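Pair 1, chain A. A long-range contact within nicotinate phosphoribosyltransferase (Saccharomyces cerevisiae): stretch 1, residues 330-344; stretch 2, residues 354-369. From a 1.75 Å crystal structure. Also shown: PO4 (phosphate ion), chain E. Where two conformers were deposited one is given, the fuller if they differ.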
# COMPACT_ATOMS: atom_id res chain seq x y z
N PRO A 330 29.22 2.27 7.05
CA PRO A 330 29.87 1.74 5.86
C PRO A 330 28.91 1.65 4.68
O PRO A 330 27.68 1.52 4.86
CB PRO A 330 30.28 0.31 6.29
CG PRO A 330 30.25 0.31 7.77
CD PRO A 330 29.18 1.29 8.15
N LYS A 331 29.48 1.69 3.48
CA LYS A 331 28.68 1.47 2.27
C LYS A 331 27.99 0.13 2.35
O LYS A 331 28.54 -0.83 2.88
CB LYS A 331 29.55 1.54 1.02
CG LYS A 331 30.10 2.94 0.70
CD LYS A 331 30.69 2.96 -0.74
CE LYS A 331 31.36 4.33 -1.09
NZ LYS A 331 32.20 4.25 -2.36
N PHE A 332 26.76 0.06 1.81
CA PHE A 332 26.00 -1.18 1.73
C PHE A 332 25.53 -1.72 3.13
O PHE A 332 25.24 -2.91 3.28
CB PHE A 332 26.73 -2.25 0.87
CG PHE A 332 27.07 -1.77 -0.51
CD1 PHE A 332 26.04 -1.51 -1.43
CD2 PHE A 332 28.39 -1.51 -0.88
CE1 PHE A 332 26.35 -1.05 -2.71
CE2 PHE A 332 28.70 -1.05 -2.15
CZ PHE A 332 27.69 -0.80 -3.06
N SER A 333 25.45 -0.80 4.11
CA SER A 333 24.92 -1.06 5.46
C SER A 333 23.36 -1.07 5.46
O SER A 333 22.71 -1.78 6.26
CB SER A 333 25.38 0.07 6.40
OG SER A 333 26.77 0.04 6.64
N LYS A 334 22.79 -0.26 4.57
CA LYS A 334 21.33 0.04 4.56
C LYS A 334 20.66 -0.10 3.16
O LYS A 334 21.34 -0.08 2.10
CB LYS A 334 21.12 1.45 5.15
CG LYS A 334 21.67 1.60 6.59
CD LYS A 334 20.86 0.82 7.60
CE LYS A 334 21.34 1.07 9.03
NZ LYS A 334 20.55 0.27 10.02
N ILE A 335 19.34 -0.25 3.19
CA ILE A 335 18.50 -0.57 2.06
C ILE A 335 17.71 0.68 1.66
O ILE A 335 17.23 1.41 2.51
CB ILE A 335 17.44 -1.71 2.43
CG1 ILE A 335 18.19 -3.00 2.71
CG2 ILE A 335 16.42 -1.90 1.32
CD1 ILE A 335 17.36 -4.08 3.43
N ILE A 336 17.59 0.92 0.34
CA ILE A 336 16.52 1.70 -0.21
C ILE A 336 15.55 0.79 -0.95
O ILE A 336 15.94 -0.00 -1.80
CB ILE A 336 16.98 2.83 -1.21
CG1 ILE A 336 17.97 3.77 -0.54
CG2 ILE A 336 15.78 3.58 -1.73
CD1 ILE A 336 18.48 4.84 -1.43
N CYS A 337 14.30 0.88 -0.56
CA CYS A 337 13.22 0.16 -1.25
C CYS A 337 12.45 1.16 -2.13
O CYS A 337 11.85 2.10 -1.63
CB CYS A 337 12.29 -0.45 -0.23
SG CYS A 337 10.94 -1.31 -1.08
N TYR A 338 12.54 0.98 -3.43
CA TYR A 338 11.90 1.82 -4.41
C TYR A 338 10.51 1.22 -4.70
O TYR A 338 10.39 0.04 -5.05
CB TYR A 338 12.70 1.80 -5.70
CG TYR A 338 14.13 2.30 -5.55
CD1 TYR A 338 14.44 3.63 -5.68
CD2 TYR A 338 15.15 1.42 -5.26
CE1 TYR A 338 15.75 4.06 -5.55
CE2 TYR A 338 16.47 1.85 -5.10
CZ TYR A 338 16.76 3.19 -5.25
OH TYR A 338 18.06 3.57 -5.10
N SER A 339 9.47 2.04 -4.51
CA SER A 339 8.11 1.49 -4.58
C SER A 339 7.10 2.33 -5.36
O SER A 339 5.89 2.06 -5.24
CB SER A 339 7.60 1.24 -3.15
OG SER A 339 7.42 2.47 -2.44
N ASP A 340 7.55 3.35 -6.08
CA ASP A 340 6.63 4.32 -6.72
C ASP A 340 6.49 4.01 -8.19
O ASP A 340 7.35 4.42 -8.98
CB ASP A 340 7.15 5.75 -6.53
CG ASP A 340 6.21 6.81 -7.14
OD1 ASP A 340 5.00 6.49 -7.35
OD2 ASP A 340 6.69 7.94 -7.39
N SER A 341 5.41 3.31 -8.57
CA SER A 341 5.02 3.13 -9.95
C SER A 341 6.13 2.51 -10.81
O SER A 341 6.51 2.99 -11.87
CB SER A 341 4.58 4.49 -10.52
OG SER A 341 3.66 5.14 -9.64
N LEU A 342 6.67 1.42 -10.30
CA LEU A 342 7.81 0.75 -10.94
C LEU A 342 7.40 -0.15 -12.08
O LEU A 342 6.27 -0.65 -12.13
CB LEU A 342 8.51 -0.13 -9.91
CG LEU A 342 9.42 0.61 -8.97
CD1 LEU A 342 9.89 -0.33 -7.96
CD2 LEU A 342 10.61 1.21 -9.72
N ASN A 343 8.34 -0.32 -13.01
CA ASN A 343 8.29 -1.40 -14.01
C ASN A 343 9.67 -1.99 -14.04
O ASN A 343 10.55 -1.54 -13.28
CB ASN A 343 7.82 -0.86 -15.36
CG ASN A 343 8.69 0.25 -15.88
OD1 ASN A 343 9.87 0.27 -15.66
ND2 ASN A 343 8.09 1.21 -16.58
N VAL A 344 9.89 -3.00 -14.88
CA VAL A 344 11.15 -3.72 -14.84
C VAL A 344 12.32 -2.84 -15.21
O VAL A 344 13.39 -2.86 -14.57
CB VAL A 344 11.09 -4.97 -15.77
CG1 VAL A 344 12.49 -5.59 -15.95
CG2 VAL A 344 10.11 -6.01 -15.20
N ALA A 354 21.52 2.77 -7.01
CA ALA A 354 21.76 2.32 -5.63
C ALA A 354 23.19 1.82 -5.47
O ALA A 354 23.90 2.24 -4.56
CB ALA A 354 20.80 1.26 -5.27
N LYS A 355 23.64 0.97 -6.38
CA LYS A 355 24.98 0.40 -6.32
C LYS A 355 26.06 1.50 -6.39
O LYS A 355 27.05 1.49 -5.63
CB LYS A 355 25.17 -0.62 -7.42
CG LYS A 355 26.59 -1.24 -7.42
CD LYS A 355 26.73 -2.47 -8.38
CE LYS A 355 28.14 -3.09 -8.27
NZ LYS A 355 28.14 -4.58 -8.36
N GLU A 356 25.86 2.42 -7.32
CA GLU A 356 26.75 3.57 -7.52
C GLU A 356 26.93 4.37 -6.24
O GLU A 356 28.03 4.84 -5.94
CB GLU A 356 26.20 4.50 -8.61
CG GLU A 356 27.19 5.65 -8.99
CD GLU A 356 26.65 6.55 -10.12
OE1 GLU A 356 26.67 6.06 -11.30
OE2 GLU A 356 26.23 7.73 -9.83
N ASN A 357 25.86 4.48 -5.48
CA ASN A 357 25.80 5.30 -4.28
C ASN A 357 25.88 4.49 -2.98
O ASN A 357 25.54 5.00 -1.89
CB ASN A 357 24.53 6.11 -4.35
CG ASN A 357 24.62 7.19 -5.36
OD1 ASN A 357 25.38 8.14 -5.19
ND2 ASN A 357 23.89 7.04 -6.48
N GLY A 358 26.37 3.25 -3.06
CA GLY A 358 26.61 2.44 -1.87
C GLY A 358 25.43 2.03 -1.06
O GLY A 358 25.52 1.98 0.17
N MSE A 359 24.32 1.75 -1.72
CA MSE A 359 23.08 1.37 -1.06
C MSE A 359 22.67 0.02 -1.59
O MSE A 359 22.87 -0.27 -2.77
CB MSE A 359 21.95 2.38 -1.34
CG MSE A 359 22.26 3.78 -0.87
SE MSE A 359 22.40 3.94 1.12
CE MSE A 359 20.66 3.35 1.59
N LEU A 360 22.10 -0.80 -0.69
CA LEU A 360 21.38 -1.99 -1.09
C LEU A 360 20.00 -1.54 -1.58
O LEU A 360 19.50 -0.48 -1.14
CB LEU A 360 21.23 -2.98 0.06
CG LEU A 360 22.54 -3.42 0.73
CD1 LEU A 360 22.27 -4.18 2.01
CD2 LEU A 360 23.34 -4.26 -0.19
N ALA A 361 19.49 -2.25 -2.57
CA ALA A 361 18.25 -1.89 -3.26
C ALA A 361 17.27 -3.05 -3.17
O ALA A 361 17.62 -4.21 -3.34
CB ALA A 361 18.45 -1.54 -4.72
N THR A 362 16.04 -2.68 -2.88
CA THR A 362 14.89 -3.60 -3.06
C THR A 362 13.80 -2.81 -3.76
O THR A 362 13.86 -1.55 -3.85
CB THR A 362 14.39 -4.21 -1.75
OG1 THR A 362 13.87 -3.18 -0.90
CG2 THR A 362 15.50 -4.98 -1.09
N PHE A 363 12.77 -3.53 -4.21
CA PHE A 363 11.72 -2.98 -5.07
C PHE A 363 10.36 -3.55 -4.70
O PHE A 363 10.26 -4.75 -4.43
CB PHE A 363 12.04 -3.30 -6.55
CG PHE A 363 13.33 -2.70 -7.01
CD1 PHE A 363 13.38 -1.39 -7.44
CD2 PHE A 363 14.53 -3.38 -6.83
CE1 PHE A 363 14.58 -0.80 -7.74
CE2 PHE A 363 15.74 -2.78 -7.16
CZ PHE A 363 15.74 -1.48 -7.63
N GLY A 364 9.35 -2.69 -4.65
CA GLY A 364 7.94 -3.11 -4.58
C GLY A 364 7.31 -2.78 -5.93
O GLY A 364 7.24 -1.60 -6.30
N ILE A 365 6.84 -3.79 -6.66
CA ILE A 365 6.31 -3.59 -7.99
C ILE A 365 4.81 -3.90 -7.95
O ILE A 365 4.46 -5.06 -7.80
CB ILE A 365 7.05 -4.45 -9.02
CG1 ILE A 365 8.58 -4.13 -9.00
CG2 ILE A 365 6.42 -4.27 -10.33
CD1 ILE A 365 9.49 -4.99 -9.89
N GLY A 366 3.97 -2.87 -8.10
CA GLY A 366 2.54 -3.00 -7.86
C GLY A 366 1.72 -3.11 -9.12
O GLY A 366 1.60 -4.17 -9.72
N THR A 367 1.11 -2.00 -9.49
CA THR A 367 0.18 -1.96 -10.65
C THR A 367 0.73 -2.53 -11.94
O THR A 367 0.00 -3.15 -12.69
CB THR A 367 -0.34 -0.53 -10.87
OG1 THR A 367 -0.85 -0.06 -9.61
CG2 THR A 367 -1.45 -0.50 -11.89
N ASN A 368 2.03 -2.38 -12.19
CA ASN A 368 2.58 -2.97 -13.38
C ASN A 368 2.42 -4.49 -13.41
O ASN A 368 2.34 -5.07 -14.49
CB ASN A 368 4.04 -2.58 -13.54
CG ASN A 368 4.62 -3.08 -14.82
OD1 ASN A 368 5.26 -4.12 -14.85
ND2 ASN A 368 4.40 -2.35 -15.89
N PHE A 369 2.42 -5.14 -12.24
CA PHE A 369 2.21 -6.57 -12.19
C PHE A 369 0.72 -6.95 -12.42
O PHE A 369 0.41 -7.81 -13.23
CB PHE A 369 2.72 -7.21 -10.89
CG PHE A 369 4.10 -7.83 -10.99
CD1 PHE A 369 4.41 -8.73 -12.02
CD2 PHE A 369 5.08 -7.51 -10.07
CE1 PHE A 369 5.70 -9.32 -12.12
CE2 PHE A 369 6.38 -8.08 -10.17
CZ PHE A 369 6.68 -8.97 -11.22
P PO4 E . 2.23 1.31 -7.88
O1 PO4 E . 1.74 0.02 -7.28
O2 PO4 E . 2.48 1.23 -9.36
O3 PO4 E . 1.17 2.41 -7.73
O4 PO4 E . 3.45 1.85 -7.17
O HOH W 1 24.38 1.86 3.07
O HOH W 2 5.54 -0.13 -7.80
O HOH W 3 3.89 -0.60 -10.82
O HOH W 4 7.66 -4.04 -16.51

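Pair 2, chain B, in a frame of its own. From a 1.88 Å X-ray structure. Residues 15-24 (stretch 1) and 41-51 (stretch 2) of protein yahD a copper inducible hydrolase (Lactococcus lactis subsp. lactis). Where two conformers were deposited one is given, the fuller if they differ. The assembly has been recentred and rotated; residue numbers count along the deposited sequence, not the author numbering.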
# COMPACT_ATOMS: atom_id res chain seq x y z
N ASP B 15 -9.49 6.16 -19.48
CA ASP B 15 -8.15 6.04 -20.10
C ASP B 15 -7.01 6.31 -19.12
O ASP B 15 -5.83 6.08 -19.45
CB ASP B 15 -8.02 6.93 -21.35
CG ASP B 15 -9.08 6.63 -22.41
OD1 ASP B 15 -10.02 7.42 -22.55
OD2 ASP B 15 -8.99 5.61 -23.11
N LEU B 16 -7.35 6.79 -17.92
CA LEU B 16 -6.35 7.11 -16.90
C LEU B 16 -6.03 5.89 -16.04
O LEU B 16 -6.88 5.00 -15.86
CB LEU B 16 -6.85 8.24 -16.01
CG LEU B 16 -6.34 9.66 -16.22
CD1 LEU B 16 -6.12 10.01 -17.69
CD2 LEU B 16 -7.26 10.70 -15.54
N ALA B 17 -4.80 5.85 -15.52
CA ALA B 17 -4.31 4.75 -14.69
C ALA B 17 -5.18 4.52 -13.46
O ALA B 17 -5.55 5.47 -12.76
CB ALA B 17 -2.87 5.01 -14.27
N PRO B 18 -5.49 3.25 -13.17
CA PRO B 18 -6.36 2.96 -12.05
C PRO B 18 -5.60 3.06 -10.74
O PRO B 18 -4.38 2.84 -10.69
CB PRO B 18 -6.79 1.52 -12.33
CG PRO B 18 -5.60 0.92 -13.04
CD PRO B 18 -5.06 2.04 -13.89
N LEU B 19 -6.33 3.41 -9.68
CA LEU B 19 -5.77 3.45 -8.33
C LEU B 19 -6.30 2.27 -7.55
O LEU B 19 -7.51 2.02 -7.59
CB LEU B 19 -6.19 4.75 -7.62
CG LEU B 19 -6.06 6.03 -8.45
CD1 LEU B 19 -6.64 7.17 -7.65
CD2 LEU B 19 -4.59 6.31 -8.88
N LEU B 20 -5.42 1.54 -6.86
CA LEU B 20 -5.88 0.50 -5.90
C LEU B 20 -5.69 1.04 -4.49
O LEU B 20 -4.57 1.33 -4.09
CB LEU B 20 -5.05 -0.80 -6.04
CG LEU B 20 -5.40 -1.91 -5.03
CD1 LEU B 20 -6.80 -2.46 -5.33
CD2 LEU B 20 -4.35 -3.08 -4.97
N LEU B 21 -6.77 1.19 -3.72
CA LEU B 21 -6.66 1.76 -2.38
C LEU B 21 -6.70 0.68 -1.32
O LEU B 21 -7.54 -0.22 -1.39
CB LEU B 21 -7.81 2.76 -2.10
CG LEU B 21 -8.11 3.77 -3.19
CD1 LEU B 21 -9.17 4.74 -2.66
CD2 LEU B 21 -6.83 4.51 -3.74
N LEU B 22 -5.80 0.80 -0.35
CA LEU B 22 -5.71 -0.17 0.73
C LEU B 22 -5.68 0.59 2.03
O LEU B 22 -4.85 1.47 2.23
CB LEU B 22 -4.47 -1.05 0.54
CG LEU B 22 -4.43 -1.81 -0.80
CD1 LEU B 22 -3.07 -2.40 -1.04
CD2 LEU B 22 -5.51 -2.91 -0.81
N HIS B 23 -6.63 0.26 2.90
CA HIS B 23 -6.88 0.98 4.17
C HIS B 23 -5.95 0.61 5.33
O HIS B 23 -5.23 -0.40 5.25
CB HIS B 23 -8.36 0.78 4.60
CG HIS B 23 -8.73 -0.66 4.87
ND1 HIS B 23 -8.33 -1.33 6.01
CD2 HIS B 23 -9.44 -1.55 4.15
CE1 HIS B 23 -8.78 -2.57 5.98
NE2 HIS B 23 -9.47 -2.73 4.86
N SER B 24 -5.94 1.42 6.39
CA SER B 24 -5.16 1.12 7.58
C SER B 24 -5.94 0.16 8.47
O SER B 24 -7.08 -0.17 8.19
CB SER B 24 -4.91 2.41 8.39
OG SER B 24 -6.17 2.95 8.79
N PRO B 41 -6.68 13.20 -9.30
CA PRO B 41 -8.03 13.57 -9.74
C PRO B 41 -8.41 12.89 -11.05
O PRO B 41 -7.58 12.81 -11.96
CB PRO B 41 -7.93 15.10 -9.96
CG PRO B 41 -6.89 15.53 -8.99
CD PRO B 41 -5.85 14.41 -9.06
N SER B 42 -9.65 12.39 -11.13
CA SER B 42 -10.23 11.79 -12.35
C SER B 42 -9.83 10.32 -12.59
O SER B 42 -10.36 9.68 -13.51
CB SER B 42 -9.90 12.62 -13.61
OG SER B 42 -10.15 14.02 -13.50
N HIS B 43 -8.88 9.78 -11.82
CA HIS B 43 -8.44 8.40 -12.07
C HIS B 43 -9.49 7.42 -11.53
O HIS B 43 -10.05 7.65 -10.48
CB HIS B 43 -7.08 8.11 -11.42
CG HIS B 43 -5.92 8.80 -12.09
ND1 HIS B 43 -4.89 8.11 -12.68
CD2 HIS B 43 -5.62 10.12 -12.24
CE1 HIS B 43 -4.00 8.96 -13.18
NE2 HIS B 43 -4.42 10.19 -12.91
N PRO B 44 -9.74 6.32 -12.26
CA PRO B 44 -10.64 5.29 -11.74
C PRO B 44 -10.12 4.79 -10.38
O PRO B 44 -8.90 4.78 -10.15
CB PRO B 44 -10.50 4.14 -12.76
CG PRO B 44 -10.07 4.84 -14.05
CD PRO B 44 -9.18 5.98 -13.58
N ILE B 45 -11.02 4.35 -9.53
CA ILE B 45 -10.63 3.93 -8.18
C ILE B 45 -11.16 2.55 -7.92
O ILE B 45 -12.34 2.30 -8.14
CB ILE B 45 -11.15 4.90 -7.10
CG1 ILE B 45 -10.30 6.18 -7.09
CG2 ILE B 45 -11.16 4.21 -5.67
CD1 ILE B 45 -10.94 7.33 -6.31
N LEU B 46 -10.27 1.64 -7.49
CA LEU B 46 -10.66 0.35 -6.97
C LEU B 46 -10.17 0.26 -5.52
O LEU B 46 -8.99 0.41 -5.25
CB LEU B 46 -10.00 -0.77 -7.79
CG LEU B 46 -10.51 -2.18 -7.41
CD1 LEU B 46 -12.02 -2.32 -7.64
CD2 LEU B 46 -9.74 -3.20 -8.24
N SER B 47 -11.09 0.01 -4.59
CA SER B 47 -10.72 -0.01 -3.16
C SER B 47 -11.27 -1.28 -2.54
O SER B 47 -12.47 -1.47 -2.54
CB SER B 47 -11.32 1.21 -2.45
OG SER B 47 -10.89 1.29 -1.10
N ILE B 48 -10.39 -2.14 -2.02
CA ILE B 48 -10.79 -3.47 -1.54
C ILE B 48 -10.54 -3.61 -0.02
O ILE B 48 -9.41 -3.34 0.44
CB ILE B 48 -10.00 -4.60 -2.30
CG1 ILE B 48 -10.29 -4.58 -3.81
CG2 ILE B 48 -10.30 -6.00 -1.69
CD1 ILE B 48 -9.27 -5.38 -4.63
N ARG B 49 -11.57 -4.03 0.74
CA ARG B 49 -11.45 -4.21 2.19
C ARG B 49 -10.65 -5.47 2.52
O ARG B 49 -10.78 -6.48 1.86
CB ARG B 49 -12.84 -4.32 2.84
CG ARG B 49 -12.82 -4.18 4.40
CD ARG B 49 -14.10 -4.72 5.01
NE ARG B 49 -15.25 -3.92 4.62
CZ ARG B 49 -16.49 -4.10 5.06
NH1 ARG B 49 -16.77 -5.07 5.94
NH2 ARG B 49 -17.47 -3.31 4.64
N GLY B 50 -9.83 -5.40 3.55
CA GLY B 50 -9.13 -6.57 4.07
C GLY B 50 -10.14 -7.58 4.59
O GLY B 50 -11.24 -7.22 5.02
N ARG B 51 -9.77 -8.85 4.57
CA ARG B 51 -10.68 -9.94 4.94
C ARG B 51 -10.62 -10.29 6.44
O ARG B 51 -11.48 -11.03 6.91
CB ARG B 51 -10.32 -11.19 4.15
CG ARG B 51 -10.70 -11.11 2.70
CD ARG B 51 -10.88 -12.53 2.13
NE ARG B 51 -9.68 -13.36 2.29
CZ ARG B 51 -9.61 -14.60 1.85
NH1 ARG B 51 -10.65 -15.12 1.22
NH2 ARG B 51 -8.52 -15.33 2.03
O HOH W 5 -9.40 0.08 0.87

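Both pairs are two neighbouring parallel strands. In pair 1, strand 335-338 runs beside strand 360-365, with 22° between their directions. In pair 2, strand 19-22 runs beside strand 45-48, at 26°. Fourteen central residues superpose with an RMSD of 0.7 Å.

The backbone ladder is shared. In pair 1, Leu A360 N donates to Lys A334 O (3.0 Å), and Ile A336 N donates to Leu A360 O (2.8 Å). Thr A362 N then donates to Ile A336 O (2.9 Å), and Tyr A338 N to Thr A362 O (2.9 Å). In pair 2, Leu B19 N donates to Pro B44 O (3.0 Å), Leu B46 N to Leu B19 O (2.8 Å), and Leu B21 N to Leu B46 O (2.8 Å). The next rung differs in strength. Gly A364 N to Tyr A338 O is 2.9 Å, but its match, Ile B48 N to Leu B21 O, is weak at 3.5 Å.

The first rung also differs. Leu A360 matches Pro B44, and proline has no backbone N-H to give. The carbonyl of Ala B17, which matches Lys A334, is instead bonded by a side chain: His B43 ND1 donates to Ala B17 O at 2.7 Å. His B43 matches Met A359, a selenomethionine. That side chain is apolar at its end, and its CE packs 3.5 Å from Ile A336 CG1. At the corresponding place in pair 2, Leu B19 CG lies 3.8 Å from His B43 CB. One position thus serves packing in pair 1, and both packing and a hydrogen bond in pair 2.

Ile A336, Tyr A338, Ala A361 and Phe A363 share one face. Their matches are Leu B19, Leu B21, Ile B45 and Ser B47. Pair 1 fills this face with rings beside a small alanine. The Tyr A338 and Phe A363 rings are near parallel but slid apart, with centroids 5.3 Å apart. Tyr A338 CE2 is 3.9 Å from Ala A361 CB, which lies at the ring edge. Pair 2 uses branched aliphatic chains. Leu B21 CD1 reaches Ile B45 CG2 at 3.6 Å, and Leu B19 CD1 reaches Ile B45 CG1 at 3.8 Å. In pair 1 the large Tyr A338 has the small Ala A361 at its ring edge, while the matching Leu B21 and Ile B45 are of similar size. Ser B47 stands where Phe A363 does, and its OG is 3.6 Å from Leu B21 CB. A water donates to Ser B47 OG (2.8 Å) and to Leu B21 O (2.9 Å).

On the other face, Cys A337 and Thr A362 match Leu B20 and Leu B46. The pair 1 side chains are short and close: Cys A337 CB is 3.2 Å from Thr A362 OG1. The leucines meet through their ends, with Leu B20 CD1 4.2 Å from Leu B46 CD2. Leu B20 CD1 also lies 3.9 Å from Ile B48 CD1. Ile B48 matches Gly A364, which has no side chain to offer Cys A337.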